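PDB 4K0J: heavy metal cation tricomponent efflux pump ZneA(CzcA-like) from Cupriavidus metallidurans, which is a heavy-metal efflux pump of the resistance-nodulation-cell division superfamily, an inner-membrane antiporter that exports zinc(II) in exchange for protons. Local coordinates for residues 376-382 against 466-470; 393-399 against 967-972; 543-547 against 851-856; 919-924 against 992-997. All coordinates share one frame; numbering follows the deposited sequence.

Contact 1. Residues 376-382 against 466-470; sequences LMHHFKI and FAVGF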
loop_
_atom_site.group_PDB
_atom_site.type_symbol
_atom_site.label_atom_id
_atom_site.label_comp_id
_atom_site.label_asym_id
_atom_site.label_seq_id
_atom_site.Cartn_x
_atom_site.Cartn_y
_atom_site.Cartn_z
ATOM N N LEU C 376 -15.922 1.465 22.895
ATOM C CA LEU C 376 -15.456 0.271 22.206
ATOM C C LEU C 376 -15.638 0.389 20.696
ATOM O O LEU C 376 -14.912 -0.237 19.922
ATOM C CB LEU C 376 -16.170 -0.968 22.742
ATOM C CG LEU C 376 -15.984 -1.184 24.243
ATOM C CD1 LEU C 376 -16.538 -2.532 24.664
ATOM C CD2 LEU C 376 -14.519 -1.057 24.625
ATOM N N MET C 377 -16.610 1.194 20.281
ATOM C CA MET C 377 -16.810 1.462 18.865
ATOM C C MET C 377 -15.899 2.594 18.435
ATOM O O MET C 377 -15.587 2.739 17.257
ATOM C CB MET C 377 -18.265 1.816 18.577
ATOM C CG MET C 377 -19.233 0.674 18.822
ATOM S SD MET C 377 -20.890 1.065 18.243
ATOM C CE MET C 377 -21.110 2.686 18.970
ATOM N N HIS C 378 -15.470 3.393 19.403
ATOM C CA HIS C 378 -14.559 4.496 19.131
ATOM C C HIS C 378 -13.156 3.974 18.849
ATOM O O HIS C 378 -12.445 4.511 18.000
ATOM C CB HIS C 378 -14.531 5.473 20.310
ATOM C CG HIS C 378 -13.663 6.672 20.084
ATOM N ND1 HIS C 378 -12.296 6.647 20.256
ATOM C CD2 HIS C 378 -13.970 7.936 19.704
ATOM C CE1 HIS C 378 -11.797 7.840 19.988
ATOM N NE2 HIS C 378 -12.793 8.641 19.651
ATOM N N HIS C 379 -12.762 2.923 19.563
ATOM C CA HIS C 379 -11.412 2.387 19.431
ATOM C C HIS C 379 -11.305 1.263 18.401
ATOM O O HIS C 379 -10.216 0.971 17.912
ATOM C CB HIS C 379 -10.866 1.949 20.789
ATOM C CG HIS C 379 -10.633 3.085 21.736
ATOM N ND1 HIS C 379 -9.573 3.956 21.603
ATOM C CD2 HIS C 379 -11.327 3.498 22.823
ATOM C CE1 HIS C 379 -9.622 4.856 22.570
ATOM N NE2 HIS C 379 -10.676 4.600 23.324
ATOM N N PHE C 380 -12.431 0.636 18.074
ATOM C CA PHE C 380 -12.465 -0.325 16.974
ATOM C C PHE C 380 -12.811 0.420 15.682
ATOM O O PHE C 380 -12.869 -0.172 14.604
ATOM C CB PHE C 380 -13.478 -1.444 17.250
ATOM C CG PHE C 380 -13.242 -2.702 16.443
ATOM C CD1 PHE C 380 -12.381 -3.685 16.903
ATOM C CD2 PHE C 380 -13.892 -2.907 15.233
ATOM C CE1 PHE C 380 -12.166 -4.842 16.168
ATOM C CE2 PHE C 380 -13.679 -4.061 14.494
ATOM C CZ PHE C 380 -12.817 -5.028 14.963
ATOM N N LYS C 381 -13.034 1.726 15.816
ATOM C CA LYS C 381 -13.345 2.610 14.692
ATOM C C LYS C 381 -14.680 2.280 14.020
ATOM O O LYS C 381 -14.890 2.585 12.847
ATOM C CB LYS C 381 -12.205 2.611 13.667
ATOM C CG LYS C 381 -10.846 2.962 14.247
ATOM C CD LYS C 381 -10.892 4.289 14.980
ATOM C CE LYS C 381 -9.497 4.767 15.326
ATOM N NZ LYS C 381 -8.677 4.948 14.096
ATOM N N ILE C 382 -15.582 1.660 14.772
ATOM C CA ILE C 382 -16.900 1.307 14.256
ATOM C C ILE C 382 -17.762 2.554 14.112
ATOM O O ILE C 382 -17.819 3.383 15.021
ATOM C CB ILE C 382 -17.592 0.278 15.175
ATOM C CG1 ILE C 382 -16.770 -1.006 15.218
ATOM C CG2 ILE C 382 -19.014 -0.021 14.706
ATOM C CD1 ILE C 382 -17.140 -1.919 16.346
ATOM N N PHE C 466 -22.097 -5.104 16.761
ATOM C CA PHE C 466 -21.043 -4.687 17.672
ATOM C C PHE C 466 -21.587 -3.850 18.821
ATOM O O PHE C 466 -21.292 -4.117 19.982
ATOM C CB PHE C 466 -19.970 -3.907 16.925
ATOM C CG PHE C 466 -19.087 -4.765 16.069
ATOM C CD1 PHE C 466 -18.173 -5.631 16.647
ATOM C CD2 PHE C 466 -19.160 -4.698 14.689
ATOM C CE1 PHE C 466 -17.353 -6.420 15.864
ATOM C CE2 PHE C 466 -18.341 -5.483 13.899
ATOM C CZ PHE C 466 -17.437 -6.345 14.488
ATOM N N ALA C 467 -22.378 -2.836 18.486
ATOM C CA ALA C 467 -22.961 -1.953 19.486
ATOM C C ALA C 467 -23.712 -2.766 20.527
ATOM O O ALA C 467 -23.532 -2.577 21.727
ATOM C CB ALA C 467 -23.890 -0.953 18.827
ATOM N N VAL C 468 -24.537 -3.688 20.050
ATOM C CA VAL C 468 -25.304 -4.563 20.923
ATOM C C VAL C 468 -24.389 -5.462 21.743
ATOM O O VAL C 468 -24.624 -5.653 22.927
ATOM C CB VAL C 468 -26.316 -5.417 20.130
ATOM C CG1 VAL C 468 -26.838 -6.563 20.978
ATOM C CG2 VAL C 468 -27.464 -4.552 19.640
ATOM N N GLY C 469 -23.344 -6.002 21.122
ATOM C CA GLY C 469 -22.401 -6.841 21.844
ATOM C C GLY C 469 -21.768 -6.113 23.019
ATOM O O GLY C 469 -21.898 -6.525 24.178
ATOM N N PHE C 470 -21.089 -5.014 22.706
ATOM C CA PHE C 470 -20.409 -4.191 23.698
ATOM C C PHE C 470 -21.365 -3.732 24.790
ATOM O O PHE C 470 -21.071 -3.874 25.976
ATOM C CB PHE C 470 -19.772 -2.970 23.030
ATOM C CG PHE C 470 -18.888 -3.306 21.868
ATOM C CD1 PHE C 470 -18.136 -4.468 21.865
ATOM C CD2 PHE C 470 -18.815 -2.461 20.773
ATOM C CE1 PHE C 470 -17.327 -4.779 20.792
ATOM C CE2 PHE C 470 -18.009 -2.763 19.695
ATOM C CZ PHE C 470 -17.263 -3.923 19.702
#
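Leu376 faces Phe470 with CA atoms 6.8 Å apart, and Met377 faces Ala467 one step on, as the end of helix 365-379 runs past the start of helix 463-479 in the opposing sense. No hydrogen bond crosses between the segments, so the join rests on how apolar groups are arranged round two phenyl rings. Over one face of the Phe470 ring sits CB of Leu376, 3.8 Å from the ring centroid and 20° off the normal, a CH-pi contact; the opposite face lies against Phe466 O, one turn earlier in its own helix. Two further groups meet the edge of this ring: Met377 CG lies 3.7 Å from Phe470 CD2, and Ile382 CD1 lies 3.6 Å from Phe470 CE2. Met377 then continues to Ala467, its SD 3.7 Å from Ala467 CB. Ile382 serves both rings, because the same CD1 stands 3.5 Å from CG of Phe466, the two side chains crossing at about a right angle. Lys381, with positive phi, leaves the helical conformation just before it, and Ile382 follows with its CB toward the other helix. Farther out, the Phe380 and Phe466 rings meet obliquely, centroids 5.5 Å apart and planes at 32°. Both helices are predicted to span the membrane. The Phe451 ring meets that of Phe466, planes at about 40°, while Met377 also touches Leu34, in the loop that follows helix 13-31.

Contact 2. Residues 393-399 against 967-972; sequences DFGIIVD and VAALGL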
loop_
_atom_site.group_PDB
_atom_site.type_symbol
_atom_site.label_atom_id
_atom_site.label_comp_id
_atom_site.label_asym_id
_atom_site.label_seq_id
_atom_site.Cartn_x
_atom_site.Cartn_y
_atom_site.Cartn_z
ATOM N N ASP C 393 -33.020 -2.395 21.170
ATOM C CA ASP C 393 -34.219 -2.709 21.938
ATOM C C ASP C 393 -34.307 -1.935 23.250
ATOM O O ASP C 393 -35.402 -1.688 23.752
ATOM C CB ASP C 393 -34.276 -4.213 22.211
ATOM C CG ASP C 393 -35.683 -4.712 22.498
ATOM O OD1 ASP C 393 -36.545 -3.911 22.913
ATOM O OD2 ASP C 393 -35.926 -5.922 22.307
ATOM N N PHE C 394 -33.156 -1.558 23.803
ATOM C CA PHE C 394 -33.092 -0.896 25.112
ATOM C C PHE C 394 -33.673 -1.757 26.230
ATOM O O PHE C 394 -32.984 -2.083 27.194
ATOM C CB PHE C 394 -33.778 0.473 25.090
ATOM C CG PHE C 394 -32.916 1.574 24.556
ATOM C CD1 PHE C 394 -33.455 2.814 24.267
ATOM C CD2 PHE C 394 -31.564 1.369 24.345
ATOM C CE1 PHE C 394 -32.662 3.831 23.777
ATOM C CE2 PHE C 394 -30.766 2.382 23.854
ATOM C CZ PHE C 394 -31.316 3.614 23.572
ATOM N N GLY C 395 -34.942 -2.126 26.094
ATOM C CA GLY C 395 -35.594 -2.991 27.056
ATOM C C GLY C 395 -35.058 -4.410 27.047
ATOM O O GLY C 395 -35.548 -5.263 27.782
ATOM N N ILE C 396 -34.058 -4.670 26.209
ATOM C CA ILE C 396 -33.402 -5.971 26.179
ATOM C C ILE C 396 -32.038 -5.863 26.848
ATOM O O ILE C 396 -31.371 -6.868 27.108
ATOM C CB ILE C 396 -33.238 -6.492 24.738
ATOM C CG1 ILE C 396 -33.301 -8.018 24.697
ATOM C CG2 ILE C 396 -31.940 -5.985 24.123
ATOM C CD1 ILE C 396 -33.196 -8.592 23.302
ATOM N N ILE C 397 -31.634 -4.628 27.129
ATOM C CA ILE C 397 -30.370 -4.353 27.801
ATOM C C ILE C 397 -30.526 -4.465 29.313
ATOM O O ILE C 397 -29.647 -4.979 30.007
ATOM C CB ILE C 397 -29.860 -2.930 27.477
ATOM C CG1 ILE C 397 -29.938 -2.655 25.975
ATOM C CG2 ILE C 397 -28.438 -2.733 27.990
ATOM C CD1 ILE C 397 -29.461 -1.270 25.594
ATOM N N VAL C 398 -31.655 -3.980 29.816
ATOM C CA VAL C 398 -31.892 -3.897 31.250
ATOM C C VAL C 398 -32.347 -5.218 31.858
ATOM O O VAL C 398 -32.377 -5.363 33.078
ATOM C CB VAL C 398 -32.940 -2.827 31.568
ATOM C CG1 VAL C 398 -32.464 -1.480 31.076
ATOM C CG2 VAL C 398 -34.273 -3.189 30.935
ATOM N N ASP C 399 -32.697 -6.179 31.010
ATOM C CA ASP C 399 -33.137 -7.488 31.482
ATOM C C ASP C 399 -32.056 -8.189 32.292
ATOM O O ASP C 399 -32.341 -9.083 33.087
ATOM C CB ASP C 399 -33.579 -8.361 30.311
ATOM C CG ASP C 399 -34.880 -7.889 29.704
ATOM O OD1 ASP C 399 -35.321 -6.778 30.062
ATOM O OD2 ASP C 399 -35.457 -8.622 28.873
ATOM N N VAL C 967 -40.549 -4.844 28.879
ATOM C CA VAL C 967 -39.572 -3.829 28.492
ATOM C C VAL C 967 -38.918 -4.170 27.156
ATOM O O VAL C 967 -38.694 -3.291 26.321
ATOM C CB VAL C 967 -38.487 -3.609 29.564
ATOM C CG1 VAL C 967 -39.050 -2.827 30.732
ATOM C CG2 VAL C 967 -37.914 -4.934 30.027
ATOM N N ALA C 968 -38.630 -5.450 26.946
ATOM C CA ALA C 968 -38.007 -5.870 25.699
ATOM C C ALA C 968 -38.987 -5.775 24.532
ATOM O O ALA C 968 -38.583 -5.806 23.374
ATOM C CB ALA C 968 -37.453 -7.278 25.825
ATOM N N ALA C 969 -40.275 -5.648 24.838
ATOM C CA ALA C 969 -41.299 -5.623 23.801
ATOM C C ALA C 969 -41.960 -4.259 23.657
ATOM O O ALA C 969 -42.889 -4.100 22.868
ATOM C CB ALA C 969 -42.347 -6.689 24.062
ATOM N N LEU C 970 -41.487 -3.279 24.419
ATOM C CA LEU C 970 -42.004 -1.917 24.299
ATOM C C LEU C 970 -40.930 -0.959 23.810
ATOM O O LEU C 970 -41.224 0.172 23.424
ATOM C CB LEU C 970 -42.598 -1.420 25.620
ATOM C CG LEU C 970 -43.934 -2.036 26.035
ATOM C CD1 LEU C 970 -44.648 -1.131 27.021
ATOM C CD2 LEU C 970 -44.812 -2.309 24.826
ATOM N N GLY C 971 -39.685 -1.417 23.826
ATOM C CA GLY C 971 -38.589 -0.625 23.307
ATOM C C GLY C 971 -38.609 -0.603 21.793
ATOM O O GLY C 971 -38.043 0.291 21.166
ATOM N N LEU C 972 -39.279 -1.586 21.200
ATOM C CA LEU C 972 -39.292 -1.727 19.750
ATOM C C LEU C 972 -40.615 -1.309 19.118
ATOM O O LEU C 972 -40.728 -1.232 17.892
ATOM C CB LEU C 972 -38.921 -3.154 19.353
ATOM C CG LEU C 972 -37.473 -3.481 19.709
ATOM C CD1 LEU C 972 -37.098 -4.877 19.264
ATOM C CD2 LEU C 972 -36.541 -2.451 19.087
#
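Asp393 and Asp399 flank an unwound run inside a predicted transmembrane span, and both carboxylates come up against residues 967-972. The backbones approach closely at Gly395, which has no side chain: its CA lies 4.0 Å from the CA of Ala968. In place of hydrogen bonds, of which none crosses, the model has two CA-H...O contacts, Gly971 CA to Asp393 O at 3.4 Å and Gly395 CA to Val967 O with an angle of 171° at the hydrogen. The carboxylate of Asp393, its CG placed opposite the backbone N (chi1 -157°), reaches back across Leu972 at about a right angle, with OD2 3.4 Å from Leu972 CD1. Its modelled closeness to the carbonyl of Ala968 is doubtful at this resolution. Asp399 runs antiparallel to Val967, side chain beside side chain, so that OD1 lies near Val967 CG2 while OD2 is 3.9 Å from Ala968 CB. Val398 CG2 adds a looser apolar touch, 4.1 Å from Val967 CG2. Beyond the segments, Val923 of helix 911-939 touches Asp399, and Val993 of helix 986-997 touches Leu972. Two buried aspartates on a broken membrane helix, beside residues 967-972, are consistent with the acidic proton-relay site known in the fourth transmembrane helix of RND transporters.

Contact 3. Residues 543-547 against 851-856; sequences GRDFL and NQQRAQ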
loop_
_atom_site.group_PDB
_atom_site.type_symbol
_atom_site.label_atom_id
_atom_site.label_comp_id
_atom_site.label_asym_id
_atom_site.label_seq_id
_atom_site.Cartn_x
_atom_site.Cartn_y
_atom_site.Cartn_z
ATOM N N GLY C 543 -44.201 -14.433 2.368
ATOM C CA GLY C 543 -43.435 -13.947 1.236
ATOM C C GLY C 543 -42.003 -13.661 1.643
ATOM O O GLY C 543 -41.727 -13.397 2.812
ATOM N N ARG C 544 -41.088 -13.714 0.682
ATOM C CA ARG C 544 -39.676 -13.483 0.964
ATOM C C ARG C 544 -39.089 -12.398 0.065
ATOM O O ARG C 544 -39.266 -12.427 -1.152
ATOM C CB ARG C 544 -38.884 -14.783 0.813
ATOM C CG ARG C 544 -39.233 -15.852 1.841
ATOM C CD ARG C 544 -38.611 -17.192 1.482
ATOM N NE ARG C 544 -37.203 -17.059 1.114
ATOM C CZ ARG C 544 -36.467 -18.043 0.602
ATOM N NH1 ARG C 544 -37.002 -19.239 0.396
ATOM N NH2 ARG C 544 -35.194 -17.828 0.295
ATOM N N ASP C 545 -38.395 -11.441 0.674
ATOM C CA ASP C 545 -37.721 -10.377 -0.066
ATOM C C ASP C 545 -36.215 -10.441 0.164
ATOM O O ASP C 545 -35.640 -11.524 0.285
ATOM C CB ASP C 545 -38.246 -9.002 0.362
ATOM C CG ASP C 545 -39.663 -8.741 -0.113
ATOM O OD1 ASP C 545 -40.095 -7.568 -0.080
ATOM O OD2 ASP C 545 -40.343 -9.703 -0.525
ATOM N N PHE C 546 -35.583 -9.272 0.212
ATOM C CA PHE C 546 -34.184 -9.168 0.609
ATOM C C PHE C 546 -33.990 -7.976 1.536
ATOM O O PHE C 546 -33.161 -8.008 2.443
ATOM C CB PHE C 546 -33.265 -9.047 -0.603
ATOM C CG PHE C 546 -31.837 -8.765 -0.244
ATOM C CD1 PHE C 546 -31.318 -7.489 -0.360
ATOM C CD2 PHE C 546 -31.019 -9.772 0.233
ATOM C CE1 PHE C 546 -30.009 -7.223 -0.021
ATOM C CE2 PHE C 546 -29.705 -9.513 0.570
ATOM C CZ PHE C 546 -29.200 -8.235 0.442
ATOM N N LEU C 547 -34.756 -6.921 1.285
ATOM C CA LEU C 547 -34.835 -5.779 2.185
ATOM C C LEU C 547 -36.050 -4.934 1.819
ATOM O O LEU C 547 -36.466 -4.918 0.662
ATOM C CB LEU C 547 -33.543 -4.946 2.159
ATOM C CG LEU C 547 -32.861 -4.580 0.832
ATOM C CD1 LEU C 547 -33.633 -3.535 0.017
ATOM C CD2 LEU C 547 -31.440 -4.104 1.093
ATOM N N ASN C 851 -28.998 -11.274 -4.342
ATOM C CA ASN C 851 -29.063 -10.801 -2.968
ATOM C C ASN C 851 -29.878 -11.765 -2.100
ATOM O O ASN C 851 -29.434 -12.178 -1.023
ATOM C CB ASN C 851 -29.645 -9.382 -2.909
ATOM C CG ASN C 851 -28.673 -8.323 -3.412
ATOM O OD1 ASN C 851 -27.468 -8.564 -3.507
ATOM N ND2 ASN C 851 -29.194 -7.140 -3.722
ATOM N N GLN C 852 -31.060 -12.134 -2.590
ATOM C CA GLN C 852 -31.924 -13.091 -1.906
ATOM C C GLN C 852 -31.224 -14.428 -1.712
ATOM O O GLN C 852 -31.300 -15.023 -0.635
ATOM C CB GLN C 852 -33.217 -13.310 -2.695
ATOM C CG GLN C 852 -34.157 -14.341 -2.079
ATOM C CD GLN C 852 -35.118 -14.941 -3.094
ATOM O OE1 GLN C 852 -36.326 -14.707 -3.038
ATOM N NE2 GLN C 852 -34.585 -15.728 -4.024
ATOM N N GLN C 853 -30.544 -14.895 -2.756
ATOM C CA GLN C 853 -29.811 -16.158 -2.686
ATOM C C GLN C 853 -28.730 -16.152 -1.601
ATOM O O GLN C 853 -28.694 -17.041 -0.745
ATOM C CB GLN C 853 -29.202 -16.516 -4.044
ATOM C CG GLN C 853 -30.195 -17.103 -5.031
ATOM C CD GLN C 853 -29.522 -17.704 -6.250
ATOM O OE1 GLN C 853 -28.628 -17.099 -6.843
ATOM N NE2 GLN C 853 -29.946 -18.905 -6.628
ATOM N N ARG C 854 -27.857 -15.151 -1.640
ATOM C CA ARG C 854 -26.781 -15.043 -0.661
ATOM C C ARG C 854 -27.321 -14.902 0.761
ATOM O O ARG C 854 -26.806 -15.523 1.693
ATOM C CB ARG C 854 -25.864 -13.866 -0.998
ATOM C CG ARG C 854 -25.137 -14.003 -2.324
ATOM C CD ARG C 854 -24.251 -15.243 -2.346
ATOM N NE ARG C 854 -23.585 -15.416 -3.635
ATOM C CZ ARG C 854 -22.760 -16.419 -3.923
ATOM N NH1 ARG C 854 -22.494 -17.345 -3.011
ATOM N NH2 ARG C 854 -22.199 -16.495 -5.123
ATOM N N ALA C 855 -28.363 -14.089 0.919
ATOM C CA ALA C 855 -28.969 -13.877 2.231
ATOM C C ALA C 855 -29.562 -15.167 2.794
ATOM O O ALA C 855 -29.329 -15.512 3.954
ATOM C CB ALA C 855 -30.027 -12.790 2.161
ATOM N N GLN C 856 -30.329 -15.870 1.965
ATOM C CA GLN C 856 -30.936 -17.141 2.356
ATOM C C GLN C 856 -29.877 -18.171 2.740
ATOM O O GLN C 856 -29.941 -18.772 3.818
ATOM C CB GLN C 856 -31.818 -17.681 1.224
ATOM C CG GLN C 856 -32.128 -19.172 1.316
ATOM C CD GLN C 856 -33.015 -19.530 2.497
ATOM O OE1 GLN C 856 -33.714 -18.678 3.045
ATOM N NE2 GLN C 856 -32.992 -20.798 2.891
#
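Phe546, Arg544 and Gln852 carry most of this join between the loop ahead of strand 554-560 and the first turns of the long helix 848-873. Phe546 turns one face to Asn851, whose CB sits almost exactly above the ring centroid, 3.3 Å away and only 4° off the ring normal, a CH-pi contact. From there the amide of Asn851 continues across the same ring, its plane turned 25° from it, with ND2 3.8 Å from Phe546 CE1. At the ring's edge Ala855 CB comes within 3.7 Å of Phe546 CE2, one turn farther along the helix. The ring gets there because its CG points opposite the backbone N (chi1 173°). Arg544 reaches to the next turn, bending at chi3, and Gln856 OE1 lies over one face of the guanidinium, 3.2 Å from Arg544 NH2; the angle is too poor for a hydrogen bond. Gln852 fills the ground between, its CG 4.0 Å from Asp545 O and 4.3 Å from Arg544 NH2. Arg544 is also backbone-bonded to Ser820, and Ile456 of helix 455-460 touches both Phe546 and Asn851. Since no hydrogen bond or salt bridge joins the two segments, the join probably rests mainly on apolar burial and the ring-face contact, with Arg544 and Gln856 perhaps adding a weakly directed attraction.

Contact 4. Residues 919-924 against 992-997; sequences ALFGVA and VVVGGL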
loop_
_atom_site.group_PDB
_atom_site.type_symbol
_atom_site.label_atom_id
_atom_site.label_comp_id
_atom_site.label_asym_id
_atom_site.label_seq_id
_atom_site.Cartn_x
_atom_site.Cartn_y
_atom_site.Cartn_z
ATOM N N ALA C 919 -32.468 -11.583 17.199
ATOM C CA ALA C 919 -32.596 -10.785 18.413
ATOM C C ALA C 919 -33.634 -11.366 19.371
ATOM O O ALA C 919 -33.379 -11.505 20.568
ATOM C CB ALA C 919 -32.957 -9.352 18.059
ATOM N N LEU C 920 -34.805 -11.693 18.831
ATOM C CA LEU C 920 -35.924 -12.213 19.613
ATOM C C LEU C 920 -35.546 -13.485 20.358
ATOM O O LEU C 920 -35.938 -13.690 21.518
ATOM C CB LEU C 920 -37.111 -12.492 18.691
ATOM C CG LEU C 920 -38.368 -13.124 19.291
ATOM C CD1 LEU C 920 -38.976 -12.214 20.336
ATOM C CD2 LEU C 920 -39.375 -13.425 18.193
ATOM N N PHE C 921 -34.777 -14.333 19.684
ATOM C CA PHE C 921 -34.350 -15.599 20.264
ATOM C C PHE C 921 -33.587 -15.388 21.569
ATOM O O PHE C 921 -33.732 -16.164 22.513
ATOM C CB PHE C 921 -33.502 -16.384 19.264
ATOM C CG PHE C 921 -34.278 -16.893 18.083
ATOM C CD1 PHE C 921 -35.659 -17.000 18.141
ATOM C CD2 PHE C 921 -33.632 -17.264 16.919
ATOM C CE1 PHE C 921 -36.375 -17.467 17.062
ATOM C CE2 PHE C 921 -34.345 -17.734 15.836
ATOM C CZ PHE C 921 -35.718 -17.835 15.907
ATOM N N GLY C 922 -32.791 -14.326 21.619
ATOM C CA GLY C 922 -32.022 -14.007 22.806
ATOM C C GLY C 922 -32.886 -13.746 24.025
ATOM O O GLY C 922 -32.758 -14.429 25.040
ATOM N N VAL C 923 -33.768 -12.757 23.927
ATOM C CA VAL C 923 -34.634 -12.402 25.049
ATOM C C VAL C 923 -35.573 -13.552 25.424
ATOM O O VAL C 923 -35.792 -13.826 26.612
ATOM C CB VAL C 923 -35.428 -11.096 24.769
ATOM C CG1 VAL C 923 -36.038 -11.119 23.377
ATOM C CG2 VAL C 923 -36.496 -10.871 25.828
ATOM N N ALA C 924 -36.103 -14.238 24.413
ATOM C CA ALA C 924 -37.001 -15.364 24.653
ATOM C C ALA C 924 -36.303 -16.479 25.434
ATOM O O ALA C 924 -36.813 -16.965 26.457
ATOM C CB ALA C 924 -37.546 -15.895 23.342
ATOM N N VAL C 992 -40.970 -8.366 14.287
ATOM C CA VAL C 992 -40.592 -9.724 14.669
ATOM C C VAL C 992 -40.471 -9.897 16.182
ATOM O O VAL C 992 -40.997 -10.858 16.749
ATOM C CB VAL C 992 -39.266 -10.142 14.007
ATOM C CG1 VAL C 992 -38.699 -11.383 14.677
ATOM C CG2 VAL C 992 -39.469 -10.371 12.517
ATOM N N VAL C 993 -39.790 -8.964 16.836
ATOM C CA VAL C 993 -39.591 -9.056 18.280
ATOM C C VAL C 993 -40.863 -8.755 19.072
ATOM O O VAL C 993 -41.284 -9.564 19.899
ATOM C CB VAL C 993 -38.456 -8.136 18.765
ATOM C CG1 VAL C 993 -38.438 -8.083 20.279
ATOM C CG2 VAL C 993 -37.114 -8.612 18.227
ATOM N N VAL C 994 -41.467 -7.594 18.820
ATOM C CA VAL C 994 -42.682 -7.182 19.524
ATOM C C VAL C 994 -43.784 -8.233 19.411
ATOM O O VAL C 994 -44.367 -8.641 20.416
ATOM C CB VAL C 994 -43.211 -5.819 19.013
ATOM C CG1 VAL C 994 -44.617 -5.557 19.526
ATOM C CG2 VAL C 994 -42.283 -4.698 19.441
ATOM N N GLY C 995 -44.051 -8.679 18.189
ATOM C CA GLY C 995 -45.062 -9.694 17.960
ATOM C C GLY C 995 -44.649 -11.054 18.488
ATOM O O GLY C 995 -45.470 -11.793 19.030
ATOM N N GLY C 996 -43.368 -11.376 18.341
ATOM C CA GLY C 996 -42.856 -12.675 18.733
ATOM C C GLY C 996 -42.483 -12.810 20.196
ATOM O O GLY C 996 -41.929 -13.828 20.605
ATOM N N LEU C 997 -42.784 -11.787 20.988
ATOM C CA LEU C 997 -42.484 -11.829 22.412
ATOM C C LEU C 997 -43.774 -11.791 23.210
ATOM O O LEU C 997 -43.819 -12.233 24.355
ATOM C CB LEU C 997 -41.582 -10.661 22.807
ATOM C CG LEU C 997 -40.728 -10.847 24.061
ATOM C CD1 LEU C 997 -39.808 -12.049 23.905
ATOM C CD2 LEU C 997 -39.924 -9.591 24.341
#
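Leu920 is a knob in a hole, packed among Val992, Val993, Gly996 and Leu997 where helix 911-939 crosses helix 986-997 in the membrane bundle. The two short segments run broadly the same way, at 37°, and their axes approach to 9.4 Å. Followed outward, the side chain meets a different wall at each step. Its CB lies against the Val993 side chain, 3.9 Å from CG2. CG has turned opposite the backbone N (chi1 176°), which carries the branch toward helix 986-997, and it lies 3.9 Å from Gly996 O. The two methyls then spread over main-chain oxygens. CD1 comes to 3.4 Å from Gly996 O and also borders Val993 O and the side chain of Leu997, 3.7 Å from its CD1. The other methyl, Leu920 CD2, shares Gly996 O with CD1 and also lies 3.4 Å from Val992 O, with CG1 of Val992 beside it. Because Gly996 presents backbone alone, the floor of the hole is peptide and its sides are aliphatic, a pattern that gives close apolar packing with no hydrogen bond between the segments. Ala919 adds its CB to Val993 at one end, and Ala894 of helix 891-905 touches Leu920 from outside the pair. Leu997 also touches Ala968 of helix 958-970. One turn on, Val923 and Leu997 meet tip to tip, with Val923 CG2 3.9 Å from Leu997 CD2.

In the fold
Contacts 2 and 4 lie in the buried heart of the membrane bundle, their centres 10 Å apart, and they touch directly: Ala969 O meets Val994 CG2 at 3.5 Å, and Ile396 CD1 meets Val923 CB. Helices 958-970 and 986-997 follow each other in sequence, so the one run of chain supplies a wall to each. Their chemistry differs: contact 2 brings two carboxylates against aliphatic side chains and glycine backbone, while contact 4 sets aliphatic side chains against each other and against peptide oxygens. Contact 1, about 20 Å from contact 2 between centres, is partly buried and aromatic. Contact 3, about 27 Å from contact 2, is likewise partly buried and mixes a ring with polar chains.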